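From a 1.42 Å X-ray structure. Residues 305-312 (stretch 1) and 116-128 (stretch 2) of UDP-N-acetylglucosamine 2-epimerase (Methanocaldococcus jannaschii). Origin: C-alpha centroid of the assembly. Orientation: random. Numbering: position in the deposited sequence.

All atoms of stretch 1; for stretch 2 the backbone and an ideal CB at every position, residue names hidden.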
# COMPACT_ATOMS: atom_id res chain seq x y z
N LEU A 305 -21.03 -11.72 -13.61
CA LEU A 305 -21.01 -12.89 -12.74
C LEU A 305 -20.20 -12.60 -11.47
O LEU A 305 -19.23 -13.30 -11.16
CB LEU A 305 -20.44 -14.08 -13.52
CG LEU A 305 -21.16 -14.40 -14.84
CD1 LEU A 305 -20.26 -15.21 -15.77
CD2 LEU A 305 -22.46 -15.14 -14.59
N ARG A 306 -20.62 -11.56 -10.75
CA ARG A 306 -19.96 -11.11 -9.52
C ARG A 306 -21.03 -10.61 -8.57
O ARG A 306 -22.16 -10.32 -8.98
CB ARG A 306 -18.97 -9.97 -9.81
CG ARG A 306 -17.79 -10.36 -10.69
CD ARG A 306 -16.94 -9.14 -11.07
NE ARG A 306 -16.53 -8.39 -9.89
CZ ARG A 306 -16.01 -7.16 -9.91
NH1 ARG A 306 -15.78 -6.56 -11.07
NH2 ARG A 306 -15.70 -6.55 -8.78
N ASP A 307 -20.69 -10.51 -7.28
CA ASP A 307 -21.63 -10.04 -6.27
C ASP A 307 -21.62 -8.53 -6.18
O ASP A 307 -22.51 -7.92 -5.57
CB ASP A 307 -21.27 -10.63 -4.90
CG ASP A 307 -21.44 -12.13 -4.84
OD1 ASP A 307 -22.39 -12.64 -5.46
OD2 ASP A 307 -20.62 -12.79 -4.18
N ASN A 308 -20.62 -7.91 -6.79
CA ASN A 308 -20.49 -6.47 -6.80
C ASN A 308 -19.64 -6.06 -7.98
O ASN A 308 -19.04 -6.91 -8.64
CB ASN A 308 -19.87 -5.96 -5.50
CG ASN A 308 -18.63 -6.72 -5.13
OD1 ASN A 308 -17.66 -6.74 -5.88
ND2 ASN A 308 -18.66 -7.38 -3.98
N THR A 309 -19.59 -4.77 -8.25
CA THR A 309 -18.75 -4.27 -9.33
C THR A 309 -18.15 -2.93 -8.92
O THR A 309 -18.71 -2.22 -8.09
CB THR A 309 -19.54 -4.12 -10.66
OG1 THR A 309 -18.67 -3.60 -11.66
CG2 THR A 309 -20.73 -3.17 -10.50
N GLU A 310 -17.01 -2.60 -9.50
CA GLU A 310 -16.39 -1.31 -9.24
C GLU A 310 -16.72 -0.33 -10.36
O GLU A 310 -16.23 0.79 -10.37
CB GLU A 310 -14.88 -1.41 -9.00
CG GLU A 310 -14.06 -2.08 -10.08
CD GLU A 310 -14.36 -3.56 -10.17
OE1 GLU A 310 -14.07 -4.28 -9.19
OE2 GLU A 310 -14.90 -3.97 -11.20
N ARG A 311 -17.58 -0.75 -11.29
CA ARG A 311 -18.17 0.20 -12.23
C ARG A 311 -19.69 0.16 -12.12
O ARG A 311 -20.38 -0.30 -13.04
CB ARG A 311 -17.62 0.08 -13.68
CG ARG A 311 -17.44 -1.32 -14.23
CD ARG A 311 -16.11 -1.94 -13.81
NE ARG A 311 -14.94 -1.31 -14.42
CZ ARG A 311 -13.69 -1.67 -14.16
NH1 ARG A 311 -13.44 -2.63 -13.28
NH2 ARG A 311 -12.68 -1.05 -14.76
N PRO A 312 -20.22 0.66 -10.99
CA PRO A 312 -21.65 0.59 -10.71
C PRO A 312 -22.46 1.45 -11.66
O PRO A 312 -23.66 1.25 -11.74
CB PRO A 312 -21.75 1.15 -9.28
CG PRO A 312 -20.55 2.03 -9.16
CD PRO A 312 -19.49 1.29 -9.88
N UNK A 116 -4.02 6.18 -13.61
CA UNK A 116 -5.08 6.20 -14.60
C UNK A 116 -6.14 5.19 -14.18
O UNK A 116 -5.81 4.05 -13.85
CB UNK A 116 -4.54 5.89 -16.00
N UNK A 117 -7.40 5.63 -14.15
CA UNK A 117 -8.54 4.84 -13.67
C UNK A 117 -8.51 4.73 -12.14
O UNK A 117 -8.52 3.65 -11.56
CB UNK A 117 -8.53 3.45 -14.30
N UNK A 118 -8.48 5.90 -11.51
CA UNK A 118 -8.41 6.05 -10.07
C UNK A 118 -9.81 6.12 -9.46
O UNK A 118 -10.73 6.64 -10.07
CB UNK A 118 -7.61 7.30 -9.71
N UNK A 119 -9.96 5.61 -8.25
CA UNK A 119 -11.16 5.85 -7.47
C UNK A 119 -12.26 4.82 -7.64
O UNK A 119 -13.31 4.94 -7.00
CB UNK A 119 -11.72 7.23 -7.83
N UNK A 120 -12.07 3.84 -8.51
CA UNK A 120 -13.08 2.79 -8.65
C UNK A 120 -13.12 1.97 -7.35
O UNK A 120 -12.07 1.66 -6.77
CB UNK A 120 -12.78 1.90 -9.85
N UNK A 121 -14.32 1.64 -6.88
CA UNK A 121 -14.46 0.84 -5.66
C UNK A 121 -15.57 -0.20 -5.80
O UNK A 121 -16.69 0.14 -6.17
CB UNK A 121 -14.74 1.75 -4.46
N UNK A 122 -15.24 -1.44 -5.47
CA UNK A 122 -16.24 -2.49 -5.31
C UNK A 122 -16.64 -2.61 -3.84
O UNK A 122 -17.69 -3.18 -3.53
CB UNK A 122 -15.71 -3.83 -5.83
N UNK A 123 -15.79 -2.10 -2.95
CA UNK A 123 -15.95 -2.23 -1.50
C UNK A 123 -15.92 -3.68 -1.04
O UNK A 123 -16.44 -4.04 0.02
CB UNK A 123 -17.26 -1.58 -1.06
N UNK A 124 -15.29 -4.51 -1.86
CA UNK A 124 -14.94 -5.87 -1.52
C UNK A 124 -13.44 -5.80 -1.27
O UNK A 124 -12.67 -6.46 -1.98
CB UNK A 124 -15.32 -6.87 -2.61
N UNK A 125 -13.03 -5.01 -0.28
CA UNK A 125 -11.60 -4.76 -0.04
C UNK A 125 -10.85 -6.03 0.39
O UNK A 125 -9.69 -5.97 0.83
CB UNK A 125 -11.43 -3.68 1.03
N UNK A 126 -11.51 -7.17 0.24
CA UNK A 126 -10.87 -8.46 0.33
C UNK A 126 -10.32 -8.96 -1.04
O UNK A 126 -9.47 -9.85 -1.06
CB UNK A 126 -11.87 -9.47 0.90
N UNK A 127 -10.82 -8.39 -2.15
CA UNK A 127 -10.35 -8.65 -3.54
C UNK A 127 -8.92 -8.11 -3.74
O UNK A 127 -8.65 -7.01 -3.31
CB UNK A 127 -11.30 -8.01 -4.56
N UNK A 128 -8.03 -8.84 -4.45
CA UNK A 128 -6.70 -8.23 -4.59
C UNK A 128 -6.72 -6.94 -5.42
O UNK A 128 -5.93 -6.02 -5.16
CB UNK A 128 -5.74 -9.23 -5.23

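Positions 116 and 118 lie beyond the reach of stretch 1, which therefore sets no preference there; they are Val116 and Ala118. At position 117 the ideal CB also has nothing of stretch 1 close by, yet its CA-to-CB bond points toward that stretch, where the guanidinium of Arg311 reaches out. A long acceptor, preferably an acid, could span the gap. The residue is Glu117, extended with chi1 and chi2 both t, and its OE2 forms a salt bridge with Arg311 NH2 at 3.4 Å.

Position 119 is decided by its own backbone: at phi 91° and psi -3° a CB would jam against the carbonyl O of the residue before. It is Gly119.

Position 120 points toward stretch 1, its ideal CB 3.7 Å from Glu310 O. Beyond lies the side chain of Arg311, whose flat guanidinium offers a face that aliphatic groups can cover; leucine, isoleucine or methionine would be reasonable. Leu120 places CD2 over one face, 3.4 Å from Arg311 NH2, leaving the edge to Glu117.

At position 121 the CB points away, so many side chains would serve. The residue is Arg121. Its O lies 3.4 Å from Glu310 CA in a CA-H...O contact, while two waters join the backbones: one links Arg121 N to Glu310 O, the other Arg121 O to Thr309 O.

Position 122 is tightly placed: its ideal CB is 3.5 Å from Asn308 OD1, 3.8 Å from Glu310 OE1 and 4.0 Å from Arg306 NH2. These neighbours favour something small, such as alanine or serine. Ser122 fits, and its OG, in the p rotamer, accepts a hydrogen bond from the backbone N of residue 124 at 3.1 Å.

Position 123 points sideways with a positive phi of 62°, easiest for glycine or asparagine; it is nevertheless Phe123, out of contact.

At position 124 the ideal CB is 3.6 Å from Asn308 ND2, a donor that would welcome a short acid or amide. Asp124 brings OD2 to 3.5 Å from Asn308 ND2, a polar contact but not a hydrogen bond. It also opens a type I turn, closed by the backbone N of residue 127 donating to Asp124 O at 2.7 Å. Positions 125 and 126, the middle of the turn, are out of reach of stretch 1, which sets no preference there; they are Arg125 and Asn126.

Position 127 points toward stretch 1 from a distance, inviting a long, flexible side chain. Selenomethionine Met127 brings SE to 3.3 Å from Arg306 NH2, beside the Arg306-Glu310 salt bridge. Position 128, out of reach, is Pro128, which suits the start of a helix.

Stretch 2 116-128: VEAGLRSFDRNMP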
# COMPACT_ATOMS: atom_id res chain seq x y z
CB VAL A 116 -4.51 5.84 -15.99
CG1 VAL A 116 -5.61 5.83 -17.06
CG2 VAL A 116 -3.41 6.82 -16.37
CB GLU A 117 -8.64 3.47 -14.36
CG GLU A 117 -10.02 2.84 -14.27
CD GLU A 117 -10.04 1.43 -14.84
OE1 GLU A 117 -9.53 0.49 -14.18
OE2 GLU A 117 -10.56 1.28 -15.96
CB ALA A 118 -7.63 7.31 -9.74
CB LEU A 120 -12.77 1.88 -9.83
CG LEU A 120 -13.04 2.41 -11.24
CD1 LEU A 120 -12.21 3.63 -11.55
CD2 LEU A 120 -12.76 1.31 -12.26
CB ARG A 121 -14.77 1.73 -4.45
CG ARG A 121 -13.70 2.79 -4.12
CD ARG A 121 -12.45 2.14 -3.52
NE ARG A 121 -11.46 3.13 -3.14
CZ ARG A 121 -10.47 3.56 -3.92
NH1 ARG A 121 -10.33 3.08 -5.15
NH2 ARG A 121 -9.62 4.47 -3.46
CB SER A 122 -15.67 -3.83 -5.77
OG SER A 122 -14.67 -4.25 -4.86
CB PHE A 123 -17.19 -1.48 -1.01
CG PHE A 123 -17.18 -0.03 -1.39
CD1 PHE A 123 -16.27 0.84 -0.82
CD2 PHE A 123 -18.05 0.45 -2.34
CE1 PHE A 123 -16.24 2.17 -1.18
CE2 PHE A 123 -18.03 1.79 -2.72
CZ PHE A 123 -17.12 2.65 -2.12
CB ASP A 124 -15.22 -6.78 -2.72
CG ASP A 124 -15.22 -8.25 -2.37
OD1 ASP A 124 -14.77 -8.62 -1.26
OD2 ASP A 124 -15.67 -9.05 -3.22
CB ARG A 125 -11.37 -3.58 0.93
CG ARG A 125 -10.06 -2.81 0.69
CD ARG A 125 -9.88 -1.57 1.59
NE ARG A 125 -10.60 -0.40 1.08
CZ ARG A 125 -10.51 0.82 1.59
NH1 ARG A 125 -9.73 1.06 2.65
NH2 ARG A 125 -11.20 1.82 1.05
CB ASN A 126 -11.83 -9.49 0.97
CG ASN A 126 -12.27 -9.09 2.38
OD1 ASN A 126 -11.46 -8.64 3.20
ND2 ASN A 126 -13.55 -9.26 2.67
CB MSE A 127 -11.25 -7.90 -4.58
CG MSE A 127 -12.66 -8.46 -4.93
SE MSE A 127 -13.56 -7.59 -6.51
CE MSE A 127 -12.18 -8.05 -7.83
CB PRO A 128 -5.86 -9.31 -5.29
CG PRO A 128 -6.86 -10.26 -5.90
CD PRO A 128 -8.09 -10.19 -5.05
O HOH W 1 -16.50 2.94 -8.72
O HOH W 2 -19.58 -0.50 -5.95
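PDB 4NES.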